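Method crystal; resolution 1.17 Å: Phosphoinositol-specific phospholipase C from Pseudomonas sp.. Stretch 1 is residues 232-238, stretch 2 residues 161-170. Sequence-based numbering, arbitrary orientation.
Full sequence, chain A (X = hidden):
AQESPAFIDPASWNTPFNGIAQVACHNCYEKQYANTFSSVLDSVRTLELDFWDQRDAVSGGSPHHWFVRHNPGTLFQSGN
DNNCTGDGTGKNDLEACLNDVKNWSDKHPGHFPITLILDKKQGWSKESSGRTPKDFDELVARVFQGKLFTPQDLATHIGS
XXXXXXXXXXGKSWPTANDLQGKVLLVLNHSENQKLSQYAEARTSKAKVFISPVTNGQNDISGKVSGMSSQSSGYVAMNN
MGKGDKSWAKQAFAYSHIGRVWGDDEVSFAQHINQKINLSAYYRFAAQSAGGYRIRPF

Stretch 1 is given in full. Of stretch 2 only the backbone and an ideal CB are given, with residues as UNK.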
# COMPACT_ATOMS: atom_id res chain seq x y z
N SER A 232 16.79 5.08 7.04
CA SER A 232 15.58 4.54 6.43
C SER A 232 14.32 4.93 7.17
O SER A 232 13.24 5.13 6.57
CB SER A 232 15.66 3.04 6.29
OG SER A 232 16.66 2.74 5.34
N SER A 233 14.41 5.01 8.50
CA SER A 233 13.28 5.40 9.34
C SER A 233 12.71 6.75 8.91
O SER A 233 11.53 6.98 8.99
CB SER A 233 13.70 5.43 10.78
OG SER A 233 14.05 4.14 11.26
N GLY A 234 13.60 7.66 8.49
CA GLY A 234 13.18 9.00 8.11
C GLY A 234 12.24 9.07 6.92
O GLY A 234 11.55 10.06 6.76
N TYR A 235 12.19 8.00 6.09
CA TYR A 235 11.30 7.94 4.94
C TYR A 235 9.91 7.44 5.28
O TYR A 235 9.06 7.36 4.41
CB TYR A 235 11.92 7.06 3.83
CG TYR A 235 13.17 7.63 3.21
CD1 TYR A 235 13.09 8.50 2.11
CD2 TYR A 235 14.40 7.37 3.73
CE1 TYR A 235 14.24 9.04 1.55
CE2 TYR A 235 15.56 7.92 3.18
CZ TYR A 235 15.47 8.78 2.10
OH TYR A 235 16.57 9.36 1.54
N VAL A 236 9.67 7.04 6.53
CA VAL A 236 8.42 6.37 6.87
C VAL A 236 7.24 7.35 6.94
O VAL A 236 7.20 8.22 7.80
CB VAL A 236 8.59 5.62 8.21
CG1 VAL A 236 7.28 5.10 8.75
CG2 VAL A 236 9.59 4.48 8.04
N ALA A 237 6.27 7.10 6.06
CA ALA A 237 5.06 7.89 5.96
C ALA A 237 3.80 7.04 6.10
O ALA A 237 2.68 7.52 5.92
CB ALA A 237 5.01 8.64 4.64
N MET A 238 3.99 5.75 6.43
CA MET A 238 2.94 4.76 6.52
C MET A 238 3.34 3.73 7.56
O MET A 238 4.54 3.52 7.78
CB MET A 238 2.73 4.05 5.18
CG MET A 238 2.26 4.98 4.08
SD MET A 238 1.46 3.99 2.79
CE MET A 238 0.92 5.25 1.64
N UNK A 161 12.41 17.35 3.04
CA UNK A 161 13.16 16.30 2.37
C UNK A 161 12.45 14.96 2.52
O UNK A 161 11.77 14.71 3.52
CB UNK A 161 14.58 16.22 2.93
N UNK A 162 12.58 14.09 1.52
CA UNK A 162 11.91 12.76 1.59
C UNK A 162 12.42 11.95 2.78
O UNK A 162 11.67 11.21 3.40
CB UNK A 162 12.14 11.97 0.30
N UNK A 163 13.70 12.12 3.13
CA UNK A 163 14.32 11.46 4.26
C UNK A 163 13.97 12.01 5.61
O UNK A 163 14.49 11.51 6.61
CB UNK A 163 15.84 11.51 4.10
N UNK A 164 13.07 12.98 5.65
CA UNK A 164 12.54 13.53 6.89
C UNK A 164 11.02 13.53 6.93
O UNK A 164 10.40 14.19 7.78
CB UNK A 164 13.06 14.96 7.09
N UNK A 165 10.39 12.77 6.03
CA UNK A 165 8.93 12.61 6.07
C UNK A 165 8.46 12.14 7.43
O UNK A 165 7.40 12.57 7.92
CB UNK A 165 8.47 11.62 5.00
N UNK A 166 9.21 11.22 8.04
CA UNK A 166 8.72 10.55 9.24
C UNK A 166 8.21 11.53 10.28
O UNK A 166 7.09 11.41 10.79
CB UNK A 166 9.83 9.69 9.85
N UNK A 167 9.08 12.47 10.62
CA UNK A 167 8.74 13.49 11.62
C UNK A 167 8.12 14.74 11.05
O UNK A 167 7.31 15.39 11.74
CB UNK A 167 9.99 13.88 12.40
N UNK A 168 8.45 15.12 9.82
CA UNK A 168 7.89 16.35 9.27
C UNK A 168 6.43 16.25 8.88
O UNK A 168 5.75 17.26 8.79
CB UNK A 168 8.70 16.78 8.05
N UNK A 169 5.93 15.02 8.72
CA UNK A 169 4.49 14.85 8.47
C UNK A 169 3.62 15.24 9.64
O UNK A 169 2.44 15.53 9.43
CB UNK A 169 4.19 13.40 8.10
N UNK A 170 4.14 15.22 10.86
CA UNK A 170 3.33 15.54 12.01
C UNK A 170 2.78 16.97 11.87
O UNK A 170 3.52 17.92 11.69
CB UNK A 170 4.14 15.38 13.30

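At position 161 the CA-to-CB bond runs sideways and nothing of stretch 1 lies within 5.5 Å of the ideal CB, so the contact sets no preference; the residue is Gly161.

Position 162 also points sideways, but its ideal CB lies 3.8 Å from Tyr235 CE1. A small apolar side chain would suit this spot beside the ring. The deposited Ala162 packs its CB against Tyr235 CE1 at 3.8 Å.

At 163 the phi/psi pair of -76/4 is open to most residues, yet the ideal CB would be a tight 3.4 Å from Tyr235 CZ. The backbone lies over the ring, which favours the smallest residues. Gly163 fills the position: its CA sits 3.6 Å from the centroid of the Tyr235 ring, 13° off the normal, a CH-pi contact over one face. Gly234 is also bare: its CA comes to 3.2 Å from Gly163 O in a CA-H...O contact, where a CB on Gly234 would clash with that oxygen.

Position 164 points away, its ideal CB 5.1 Å from Gly234 O. It precedes the helix, so Ser, Thr, Asp or Asn would be plausible caps, and small residues would also fit. It is Ala164, at the N-cap position with no side-chain polar group.

Position 165 points toward stretch 1, with the Ala237 CB 4.6 Å from its ideal CB. A medium-sized apolar residue such as Leu, Ile or Met would suit. Leu165 brings CD1 to 4.4 Å from Ala237 CB and 4.0 Å from Tyr235 O.

At 166 the ideal CB faces three carbonyls, 3.3 Å from Ser233 O and 3.6 Å from both Gly234 O and Val236 O. Acidic groups would find no donor among them; a slender chain able to extend past the backbone, such as Gln or Met, is plausible. Gln166, with chi1 and chi2 both t, extends alongside Ser233, CD lying 3.1 Å from Ser233 O; NE2 is satisfied elsewhere in the structure. Its backbone anchors the contact: Gln166 N donates to Gly234 O (2.9 Å, 162°), and Gln166 CA makes a CA-H...O contact with Val236 O at 3.1 Å.

At 167 an ideal CB has room, so stretch 1 sets no preference; it is Gly167. Position 168 is out of reach and would suit a polar residue; it is Asn168.

Position 169 points toward stretch 1 but needs length to reach it, favouring Leu or Met. Leu169 places CD1 3.5 Å from Ala237 CB.

Position 170 is out of reach, so many side chains would suit; it is Lys170.

Stretch 2 (161-170) GAGALQGNLK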
# COMPACT_ATOMS: atom_id res chain seq x y z
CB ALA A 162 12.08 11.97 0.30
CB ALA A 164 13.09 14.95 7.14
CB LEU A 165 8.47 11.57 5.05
CG LEU A 165 8.39 12.08 3.61
CD1 LEU A 165 8.23 10.91 2.66
CD2 LEU A 165 7.23 13.06 3.47
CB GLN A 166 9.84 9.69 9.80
CG GLN A 166 9.43 8.89 11.01
CD GLN A 166 10.59 8.21 11.71
OE1 GLN A 166 11.70 8.76 11.81
NE2 GLN A 166 10.34 7.04 12.24
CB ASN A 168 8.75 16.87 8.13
CG ASN A 168 10.10 17.39 8.62
OD1 ASN A 168 10.29 17.68 9.79
ND2 ASN A 168 11.01 17.58 7.70
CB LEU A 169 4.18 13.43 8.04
CG LEU A 169 4.47 13.16 6.55
CD1 LEU A 169 4.54 11.67 6.29
CD2 LEU A 169 3.41 13.79 5.69
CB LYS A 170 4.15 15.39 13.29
CG LYS A 170 3.34 15.57 14.55
CD LYS A 170 4.26 15.53 15.78
CE LYS A 170 4.95 16.90 15.84
NZ LYS A 170 5.54 17.24 17.11
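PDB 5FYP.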